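Local coordinates for penicillin binding protein 2X (Streptococcus thermophilus, PDB 5U47), which probably cross-links the peptides of adjacent peptidoglycan strands during septal wall synthesis and is a target of beta-lactam antibiotics, at residues A[144-147]-A[148-151]; A[227-230]-A[231-235]; A[426-430]-A[431-435]; A[653-656]-A[657-660]. The protein carries 1 engineered substitution. All coordinates share one frame; numbering follows the deposited sequence.

Contact 1 of 4, residues A[144-147]-A[148-151]; sequences YPNG and TFAS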
loop_
_atom_site.group_PDB
_atom_site.type_symbol
_atom_site.label_atom_id
_atom_site.label_comp_id
_atom_site.label_asym_id
_atom_site.label_seq_id
_atom_site.Cartn_x
_atom_site.Cartn_y
_atom_site.Cartn_z
ATOM N N TYR A 144 -10.818 -5.439 13.869
ATOM C CA TYR A 144 -10.203 -5.927 12.622
ATOM C C TYR A 144 -10.703 -7.368 12.491
ATOM O O TYR A 144 -10.027 -8.311 12.923
ATOM C CB TYR A 144 -8.666 -5.834 12.706
ATOM C CG TYR A 144 -8.153 -4.414 12.822
ATOM C CD1 TYR A 144 -8.019 -3.796 14.065
ATOM C CD2 TYR A 144 -7.825 -3.671 11.676
ATOM C CE1 TYR A 144 -7.551 -2.487 14.165
ATOM C CE2 TYR A 144 -7.361 -2.370 11.769
ATOM C CZ TYR A 144 -7.223 -1.782 13.012
ATOM O OH TYR A 144 -6.786 -0.471 13.085
ATOM N N PRO A 145 -11.890 -7.547 11.893
ATOM C CA PRO A 145 -12.587 -8.849 11.896
ATOM C C PRO A 145 -11.878 -10.032 11.269
ATOM O O PRO A 145 -12.179 -11.182 11.639
ATOM C CB PRO A 145 -13.867 -8.576 11.098
ATOM C CG PRO A 145 -13.993 -7.095 11.025
ATOM C CD PRO A 145 -12.629 -6.537 11.114
ATOM N N ASN A 146 -10.970 -9.761 10.328
ATOM C CA ASN A 146 -10.255 -10.819 9.631
ATOM C C ASN A 146 -8.984 -11.316 10.342
ATOM O O ASN A 146 -8.322 -12.213 9.834
ATOM C CB ASN A 146 -9.945 -10.373 8.204
ATOM C CG ASN A 146 -11.204 -10.072 7.418
ATOM O OD1 ASN A 146 -11.913 -10.974 6.986
ATOM N ND2 ASN A 146 -11.488 -8.807 7.244
ATOM N N GLY A 147 -8.664 -10.774 11.518
ATOM C CA GLY A 147 -7.479 -11.231 12.274
ATOM C C GLY A 147 -6.155 -11.002 11.519
ATOM O O GLY A 147 -5.784 -9.848 11.238
ATOM N N THR A 148 -5.441 -12.098 11.230
ATOM C CA THR A 148 -4.178 -12.044 10.466
ATOM C C THR A 148 -4.532 -11.938 8.984
ATOM O O THR A 148 -4.789 -12.949 8.303
ATOM C CB THR A 148 -3.311 -13.267 10.780
ATOM O OG1 THR A 148 -3.068 -13.298 12.202
ATOM C CG2 THR A 148 -2.011 -13.200 10.039
ATOM N N PHE A 149 -4.557 -10.705 8.498
ATOM C CA PHE A 149 -5.050 -10.387 7.165
ATOM C C PHE A 149 -4.513 -9.021 6.785
ATOM O O PHE A 149 -4.928 -8.014 7.359
ATOM C CB PHE A 149 -6.598 -10.371 7.243
ATOM C CG PHE A 149 -7.313 -9.980 5.969
ATOM C CD1 PHE A 149 -7.399 -8.656 5.574
ATOM C CD2 PHE A 149 -7.976 -10.939 5.214
ATOM C CE1 PHE A 149 -8.073 -8.300 4.410
ATOM C CE2 PHE A 149 -8.667 -10.597 4.065
ATOM C CZ PHE A 149 -8.726 -9.271 3.671
ATOM N N ALA A 150 -3.581 -8.988 5.829
ATOM C CA ALA A 150 -2.943 -7.728 5.358
ATOM C C ALA A 150 -2.666 -6.794 6.514
ATOM O O ALA A 150 -2.890 -5.585 6.425
ATOM C CB ALA A 150 -3.848 -7.050 4.369
ATOM N N SER A 151 -2.137 -7.348 7.588
ATOM C CA SER A 151 -1.999 -6.578 8.820
ATOM C C SER A 151 -1.100 -5.364 8.712
ATOM O O SER A 151 -1.500 -4.248 9.092
ATOM C CB SER A 151 -1.579 -7.494 9.972
ATOM O OG SER A 151 -2.622 -8.410 10.252
HETATM O O HOH W 1 -7.013 -7.829 9.520
#
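The side chains of Asn146 and Phe149 run alongside each other in the same direction, and the amide stacks on the aromatic ring with the planes 26° apart. The overlap is partial: Asn146 CG sits 4.0 Å above the plane of the Phe149 ring, displaced toward its rim, while Asn146 CB makes the closer approach, 3.5 Å from Phe149 CG. A chi1 of 177°, with CG anti to the backbone N, turns the ring alongside the asparagine and against Asn146 CB. The other end of this arrangement is set by a type I beta turn, closed by Gly147 N to Tyr144 O at 3.1 Å, after which Gly147 takes a positive phi and the chain doubles back. A water fills the angle between the two arms, donating to Gly147 O at 2.9 Å and to Phe149 O at 3.0 Å. Ser151 OG accepts a weak bond from Phe149 N, but its stronger partner is Tyr267 O. Beyond the loop, Phe149 rests on Leu43 of strand 42-55 and on helix 224-241. An amide thus lies over the rim of an aromatic ring in an offset stack, and one water joins two carbonyls, linking the arms of the bend through solvent.

Contact 2 of 4, residues A[227-230]-A[231-235]; sequences QTFL and ETQMD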
loop_
_atom_site.group_PDB
_atom_site.type_symbol
_atom_site.label_atom_id
_atom_site.label_comp_id
_atom_site.label_asym_id
_atom_site.label_seq_id
_atom_site.Cartn_x
_atom_site.Cartn_y
_atom_site.Cartn_z
ATOM N N GLN A 227 -7.056 -12.397 -0.697
ATOM C CA GLN A 227 -6.132 -12.076 0.401
ATOM C C GLN A 227 -6.080 -13.208 1.427
ATOM O O GLN A 227 -5.002 -13.585 1.863
ATOM C CB GLN A 227 -6.544 -10.784 1.082
ATOM C CG GLN A 227 -5.631 -10.351 2.233
ATOM C CD GLN A 227 -4.301 -9.752 1.765
ATOM O OE1 GLN A 227 -4.262 -8.932 0.836
ATOM N NE2 GLN A 227 -3.229 -10.099 2.449
ATOM N N THR A 228 -7.250 -13.731 1.809
ATOM C CA THR A 228 -7.356 -14.838 2.782
ATOM C C THR A 228 -6.597 -16.047 2.281
ATOM O O THR A 228 -5.834 -16.672 3.014
ATOM C CB THR A 228 -8.846 -15.172 3.087
ATOM O OG1 THR A 228 -9.453 -14.019 3.674
ATOM C CG2 THR A 228 -9.000 -16.339 4.061
ATOM N N PHE A 229 -6.756 -16.329 1.002
ATOM C CA PHE A 229 -6.083 -17.441 0.370
ATOM C C PHE A 229 -4.571 -17.211 0.331
ATOM O O PHE A 229 -3.802 -18.132 0.601
ATOM C CB PHE A 229 -6.659 -17.629 -1.030
ATOM C CG PHE A 229 -6.235 -18.870 -1.695
ATOM C CD1 PHE A 229 -6.965 -20.033 -1.541
ATOM C CD2 PHE A 229 -5.124 -18.879 -2.506
ATOM C CE1 PHE A 229 -6.571 -21.195 -2.172
ATOM C CE2 PHE A 229 -4.722 -20.026 -3.133
ATOM C CZ PHE A 229 -5.440 -21.194 -2.965
ATOM N N LEU A 230 -4.144 -15.977 0.022
ATOM C CA LEU A 230 -2.720 -15.645 0.005
ATOM C C LEU A 230 -2.052 -15.852 1.380
ATOM O O LEU A 230 -0.911 -16.340 1.454
ATOM C CB LEU A 230 -2.498 -14.187 -0.442
ATOM C CG LEU A 230 -1.064 -13.673 -0.386
ATOM C CD1 LEU A 230 -0.164 -14.487 -1.281
ATOM C CD2 LEU A 230 -0.992 -12.208 -0.767
ATOM N N GLU A 231 -2.743 -15.449 2.450
ATOM C CA GLU A 231 -2.209 -15.578 3.827
ATOM C C GLU A 231 -1.908 -17.044 4.152
ATOM O O GLU A 231 -0.859 -17.369 4.687
ATOM C CB GLU A 231 -3.179 -14.992 4.878
ATOM C CG GLU A 231 -3.482 -13.488 4.761
ATOM C CD GLU A 231 -2.381 -12.532 5.258
ATOM O OE1 GLU A 231 -1.581 -12.929 6.123
ATOM O OE2 GLU A 231 -2.346 -11.345 4.809
ATOM N N THR A 232 -2.837 -17.922 3.817
ATOM C CA THR A 232 -2.661 -19.350 4.035
ATOM C C THR A 232 -1.458 -19.886 3.263
ATOM O O THR A 232 -0.624 -20.590 3.831
ATOM C CB THR A 232 -3.911 -20.122 3.599
ATOM O OG1 THR A 232 -5.050 -19.596 4.280
ATOM C CG2 THR A 232 -3.765 -21.606 3.867
ATOM N N GLN A 233 -1.351 -19.550 1.982
ATOM C CA GLN A 233 -0.220 -20.042 1.181
ATOM C C GLN A 233 1.103 -19.437 1.591
ATOM O O GLN A 233 2.119 -20.110 1.499
ATOM C CB GLN A 233 -0.447 -19.858 -0.322
ATOM C CG GLN A 233 -1.665 -20.582 -0.806
ATOM C CD GLN A 233 -1.624 -22.046 -0.433
ATOM O OE1 GLN A 233 -2.508 -22.509 0.237
ATOM N NE2 GLN A 233 -0.536 -22.760 -0.810
ATOM N N MET A 234 1.083 -18.187 2.065
ATOM C CA MET A 234 2.293 -17.546 2.529
ATOM C C MET A 234 2.791 -18.217 3.813
ATOM O O MET A 234 3.990 -18.348 4.002
ATOM C CB MET A 234 2.072 -16.057 2.770
ATOM C CG MET A 234 3.350 -15.286 2.786
ATOM S SD MET A 234 4.139 -15.288 1.145
ATOM C CE MET A 234 5.360 -14.065 1.559
ATOM N N ASP A 235 1.875 -18.618 4.697
ATOM C CA ASP A 235 2.278 -19.341 5.915
ATOM C C ASP A 235 2.984 -20.627 5.543
ATOM O O ASP A 235 4.003 -20.964 6.142
ATOM C CB ASP A 235 1.093 -19.697 6.816
ATOM C CG ASP A 235 0.496 -18.500 7.516
ATOM O OD1 ASP A 235 1.140 -17.418 7.607
ATOM O OD2 ASP A 235 -0.635 -18.654 7.988
HETATM O O HOH W 2 -6.030 -17.027 5.773
#
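Glu231 OE2 is gripped by three groups, and Gln227 NE2, one turn earlier on helix 224-241, is the one supplied from within the helix, at 2.8 Å. The amide N-H reaches the anti side of the carboxylate oxygen, with an N-H...O angle of 140° and the donor 16° out of the carboxylate plane. The other two are Ala150 N, from the loop before helix 151-154, and Thr262 OG1 on strand 258-264. Both side chains bend at chi2 to meet; Glu231 begins with CG beside its backbone N (chi1 -62°), which also lays CG 3.3 Å from Gln227 O. Gln227 NE2 has a second acceptor in Thr261 O, and Glu231 OE1 forms a salt bridge with Arg264, whose NE pairs with Asp235.

Beneath this runs ordinary alpha-helical bonding. Glu231 N donates to Gln227 O at 3.0 Å and Met234 N to Leu230 O at 2.8 Å, whereas Thr232 N to Thr228 O is weak; there a water donates to Thr228 O at 2.8 Å and is also hydrogen-bonded to Thr232 OG1. On another side of the helix Phe229 CE2 touches Gln233 CG at 3.9 Å, both residues packing against Pro564 of helix 558-572, while Leu230 and Met234 lie on strand 245-252. A buried carboxylate in these surroundings is probably ionised, its charge offset by Arg264 and by hydrogen-bonding partners from helix, strand and loop.

Contact 3 of 4, residues A[426-430]-A[431-435]; sequences ISNNG and IMLEP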
loop_
_atom_site.group_PDB
_atom_site.type_symbol
_atom_site.label_atom_id
_atom_site.label_comp_id
_atom_site.label_asym_id
_atom_site.label_seq_id
_atom_site.Cartn_x
_atom_site.Cartn_y
_atom_site.Cartn_z
ATOM N N ILE A 426 5.619 -3.675 -18.365
ATOM C CA ILE A 426 5.842 -4.935 -19.050
ATOM C C ILE A 426 4.507 -5.627 -19.327
ATOM O O ILE A 426 4.304 -6.135 -20.427
ATOM C CB ILE A 426 6.753 -5.838 -18.209
ATOM C CG1 ILE A 426 8.108 -5.157 -17.961
ATOM C CG2 ILE A 426 6.928 -7.211 -18.868
ATOM C CD1 ILE A 426 8.958 -4.956 -19.193
ATOM N N SER A 427 3.614 -5.625 -18.334
ATOM C CA SER A 427 2.304 -6.276 -18.404
ATOM C C SER A 427 1.229 -5.503 -19.165
ATOM O O SER A 427 0.209 -6.086 -19.552
ATOM C CB SER A 427 1.736 -6.501 -16.985
ATOM O OG SER A 427 1.201 -5.270 -16.428
ATOM N N ASN A 428 1.438 -4.203 -19.344
ATOM C CA ASN A 428 0.441 -3.328 -19.975
ATOM C C ASN A 428 0.974 -2.607 -21.243
ATOM O O ASN A 428 0.943 -1.370 -21.327
ATOM C CB ASN A 428 -0.034 -2.307 -18.916
ATOM C CG ASN A 428 -1.135 -1.392 -19.420
ATOM O OD1 ASN A 428 -2.102 -1.848 -20.001
ATOM N ND2 ASN A 428 -0.990 -0.078 -19.174
ATOM N N ASN A 429 1.468 -3.391 -22.211
ATOM C CA ASN A 429 1.901 -2.883 -23.522
ATOM C C ASN A 429 2.892 -1.706 -23.504
ATOM O O ASN A 429 2.855 -0.821 -24.371
ATOM C CB ASN A 429 0.650 -2.525 -24.350
ATOM C CG ASN A 429 -0.263 -3.725 -24.561
ATOM O OD1 ASN A 429 -1.443 -3.709 -24.182
ATOM N ND2 ASN A 429 0.290 -4.788 -25.098
ATOM N N GLY A 430 3.782 -1.711 -22.525
ATOM C CA GLY A 430 4.782 -0.666 -22.385
ATOM C C GLY A 430 4.361 0.546 -21.575
ATOM O O GLY A 430 5.202 1.369 -21.252
ATOM N N ILE A 431 3.075 0.618 -21.214
ATOM C CA ILE A 431 2.465 1.778 -20.528
ATOM C C ILE A 431 2.464 1.573 -19.022
ATOM O O ILE A 431 1.715 0.754 -18.500
ATOM C CB ILE A 431 1.014 1.990 -21.037
ATOM C CG1 ILE A 431 1.017 2.135 -22.567
ATOM C CG2 ILE A 431 0.350 3.197 -20.370
ATOM C CD1 ILE A 431 -0.349 2.001 -23.192
ATOM N N MET A 432 3.276 2.359 -18.331
ATOM C CA MET A 432 3.442 2.232 -16.901
ATOM C C MET A 432 2.260 2.856 -16.169
ATOM O O MET A 432 1.765 3.941 -16.557
ATOM C CB MET A 432 4.759 2.884 -16.481
ATOM C CG MET A 432 5.258 2.434 -15.130
ATOM S SD MET A 432 7.026 2.808 -14.899
ATOM C CE MET A 432 6.835 4.553 -14.689
ATOM N N LEU A 433 1.831 2.166 -15.111
ATOM C CA LEU A 433 0.704 2.557 -14.283
ATOM C C LEU A 433 1.140 2.780 -12.854
ATOM O O LEU A 433 2.103 2.162 -12.373
ATOM C CB LEU A 433 -0.356 1.444 -14.277
ATOM C CG LEU A 433 -0.905 0.971 -15.625
ATOM C CD1 LEU A 433 -1.898 -0.175 -15.466
ATOM C CD2 LEU A 433 -1.563 2.116 -16.361
ATOM N N GLU A 434 0.433 3.679 -12.177
ATOM C CA GLU A 434 0.673 3.935 -10.758
ATOM C C GLU A 434 -0.027 2.821 -9.957
ATOM O O GLU A 434 -1.225 2.588 -10.145
ATOM C CB GLU A 434 0.085 5.289 -10.382
ATOM C CG GLU A 434 0.249 5.704 -8.928
ATOM C CD GLU A 434 1.653 6.162 -8.554
ATOM O OE1 GLU A 434 2.645 5.919 -9.287
ATOM O OE2 GLU A 434 1.755 6.774 -7.479
ATOM N N PRO A 435 0.703 2.125 -9.066
ATOM C CA PRO A 435 0.036 1.151 -8.228
ATOM C C PRO A 435 -0.997 1.874 -7.352
ATOM O O PRO A 435 -0.728 2.997 -6.917
ATOM C CB PRO A 435 1.179 0.563 -7.386
ATOM C CG PRO A 435 2.389 0.779 -8.221
ATOM C CD PRO A 435 2.158 2.126 -8.828
#
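Asn428 and Ile431 are joined by two hydrogen bonds, and these define the reversal between helix 416-427 and the short, weakly bonded strand about 432-433. The first is the closing bond of a type I' beta turn: Ile431 N donates to Asn428 O at 2.9 Å, approaching from well above the carbonyl plane, not along a lone pair. The second runs in the reverse sense, Asn428 ND2 to Ile431 O, also 2.9 Å and fairly straight at 156°. Because CG stands anti to the backbone N (chi1 -176°), the amide lies against the start of the strand. Asn429 and Gly430 occupy the middle of the turn with the positive phi values that type I' requires.

Van der Waals contacts follow from the same placement. Ile431 CB lies 3.4 Å from Asn428 ND2, and the side chains cross at a slant; the amide nitrogen is also met by Leu433 CD2 at 3.6 Å, so carbon borders it from two residues.

Longer-range pairing takes over past the turn. Met432 forms backbone bonds with strand 456-458, Leu433 N is held by Thr424 OG1 in the preceding helix, and Ile431 touches Val456. A side-chain amide appears to take the place that a backbone N-H would have in a two-residue hairpin: Asn428 gives through ND2 and accepts through its backbone O, tying helix end to strand within this transpeptidase domain.

Contact 4 of 4, residues A[653-656]-A[657-660]; sequences PDMY and GWTK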
loop_
_atom_site.group_PDB
_atom_site.type_symbol
_atom_site.label_atom_id
_atom_site.label_comp_id
_atom_site.label_asym_id
_atom_site.label_seq_id
_atom_site.Cartn_x
_atom_site.Cartn_y
_atom_site.Cartn_z
ATOM N N PRO A 653 9.740 16.132 -19.708
ATOM C CA PRO A 653 9.202 14.887 -19.162
ATOM C C PRO A 653 8.812 13.858 -20.212
ATOM O O PRO A 653 8.758 14.171 -21.382
ATOM C CB PRO A 653 7.891 15.332 -18.491
ATOM C CG PRO A 653 8.004 16.806 -18.321
ATOM C CD PRO A 653 8.896 17.298 -19.402
ATOM N N ASP A 654 8.532 12.640 -19.746
ATOM C CA ASP A 654 7.918 11.578 -20.553
ATOM C C ASP A 654 6.461 12.031 -20.427
ATOM O O ASP A 654 5.901 12.049 -19.335
ATOM C CB ASP A 654 8.178 10.203 -19.930
ATOM C CG ASP A 654 7.324 9.084 -20.518
ATOM O OD1 ASP A 654 6.448 9.336 -21.375
ATOM O OD2 ASP A 654 7.528 7.917 -20.073
ATOM N N MET A 655 5.879 12.458 -21.546
ATOM C CA MET A 655 4.555 13.039 -21.536
ATOM C C MET A 655 3.474 12.046 -21.949
ATOM O O MET A 655 2.313 12.438 -22.153
ATOM C CB MET A 655 4.550 14.280 -22.454
ATOM C CG MET A 655 5.520 15.377 -22.020
ATOM S SD MET A 655 5.764 16.656 -23.277
ATOM C CE MET A 655 4.141 17.367 -23.337
ATOM N N TYR A 656 3.828 10.762 -22.042
ATOM C CA TYR A 656 2.854 9.764 -22.451
ATOM C C TYR A 656 1.649 9.778 -21.501
ATOM O O TYR A 656 1.799 9.791 -20.271
ATOM C CB TYR A 656 3.452 8.362 -22.523
ATOM C CG TYR A 656 2.507 7.398 -23.207
ATOM C CD1 TYR A 656 1.445 6.807 -22.519
ATOM C CD2 TYR A 656 2.641 7.119 -24.547
ATOM C CE1 TYR A 656 0.561 5.948 -23.156
ATOM C CE2 TYR A 656 1.771 6.259 -25.190
ATOM C CZ TYR A 656 0.733 5.686 -24.490
ATOM O OH TYR A 656 -0.124 4.855 -25.144
ATOM N N GLY A 657 0.459 9.798 -22.079
ATOM C CA GLY A 657 -0.772 9.802 -21.280
ATOM C C GLY A 657 -1.259 11.163 -20.777
ATOM O O GLY A 657 -2.323 11.245 -20.175
ATOM N N TRP A 658 -0.491 12.227 -20.998
ATOM C CA TRP A 658 -0.938 13.573 -20.610
ATOM C C TRP A 658 -2.166 14.020 -21.399
ATOM O O TRP A 658 -2.267 13.767 -22.607
ATOM C CB TRP A 658 0.154 14.621 -20.862
ATOM C CG TRP A 658 1.281 14.634 -19.895
ATOM C CD1 TRP A 658 1.734 13.598 -19.142
ATOM C CD2 TRP A 658 2.183 15.718 -19.663
ATOM N NE1 TRP A 658 2.828 13.982 -18.419
ATOM C CE2 TRP A 658 3.122 15.283 -18.714
ATOM C CE3 TRP A 658 2.259 17.034 -20.134
ATOM C CZ2 TRP A 658 4.160 16.108 -18.245
ATOM C CZ3 TRP A 658 3.293 17.868 -19.654
ATOM C CH2 TRP A 658 4.221 17.396 -18.727
ATOM N N THR A 659 -3.079 14.722 -20.733
ATOM C CA THR A 659 -4.192 15.325 -21.455
ATOM C C THR A 659 -3.682 16.516 -22.266
ATOM O O THR A 659 -2.630 17.091 -21.961
ATOM C CB THR A 659 -5.305 15.829 -20.520
ATOM O OG1 THR A 659 -4.774 16.818 -19.615
ATOM C CG2 THR A 659 -5.923 14.655 -19.752
ATOM N N LYS A 660 -4.420 16.877 -23.306
ATOM C CA LYS A 660 -4.047 18.026 -24.134
ATOM C C LYS A 660 -4.014 19.306 -23.284
ATOM O O LYS A 660 -3.120 20.131 -23.425
ATOM C CB LYS A 660 -5.008 18.196 -25.315
ATOM C CG LYS A 660 -4.568 19.306 -26.259
ATOM C CD LYS A 660 -5.451 19.420 -27.488
ATOM C CE LYS A 660 -4.928 20.518 -28.411
ATOM N NZ LYS A 660 -5.594 20.510 -29.740
HETATM O O HOH W 3 5.309 13.123 -16.677
#
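Met655 and Trp658 are the first and last residues of a type II beta turn in the second PASTA domain, just ahead of helix 660-670. The turn closes through Trp658 N to Met655 O at 3.0 Å, and Gly657 holds the positive phi (84°) expected at its third position. The indole leans back over the residue that starts the turn: its CG is set beside the backbone N (chi1 -75°), and one ring face lies on Met655. There Met655 CA makes a CH-pi contact, 3.7 Å from the centroid of the five-membered ring and almost on its normal. The methionine chain then runs on across the six-membered ring and bends at chi3, bringing CE to 3.7 Å from Trp658 CE3, with the sulfur a more distant Met-aromatic partner. Pro653 crosses the indole at about a right angle, its CB 3.8 Å from Trp658 CZ2. Ahead of the turn, Asp654 forms an Asx turn, OD1 accepting from Tyr656 N at 3.1 Å, while OD2 accepts a hydrogen bond from Lys459 N in the transpeptidase domain. At the indole edge a water lies in the ring plane, accepting from Trp658 NE1 at 3.2 Å and donating to Asp654 O at 2.9 Å.

All four contacts are local and partly buried, yet their chemistry tracks their place in the fold. Contacts 1 and 2 meet directly, joining a loop of the dimerisation domain to helix 224-241. Contacts 3 and 4 also touch, Ile431 CD1 lying 3.5 Å from Tyr656 OH where the transpeptidase and PASTA domains abut. Contact 2 has a buried face (Gln227, Leu230, Glu231, Met234) and exposed threonines; contact 4 is the farthest of the four from the chain's centre, about 25 Å between centres, though Met655 and Trp658 are buried. Contact 2 adds a buried carboxylate to ordinary helical bonding; contacts 1, 3 and 4 are turns, built respectively on amide-ring stacking, an asparagine amide, and an indole face.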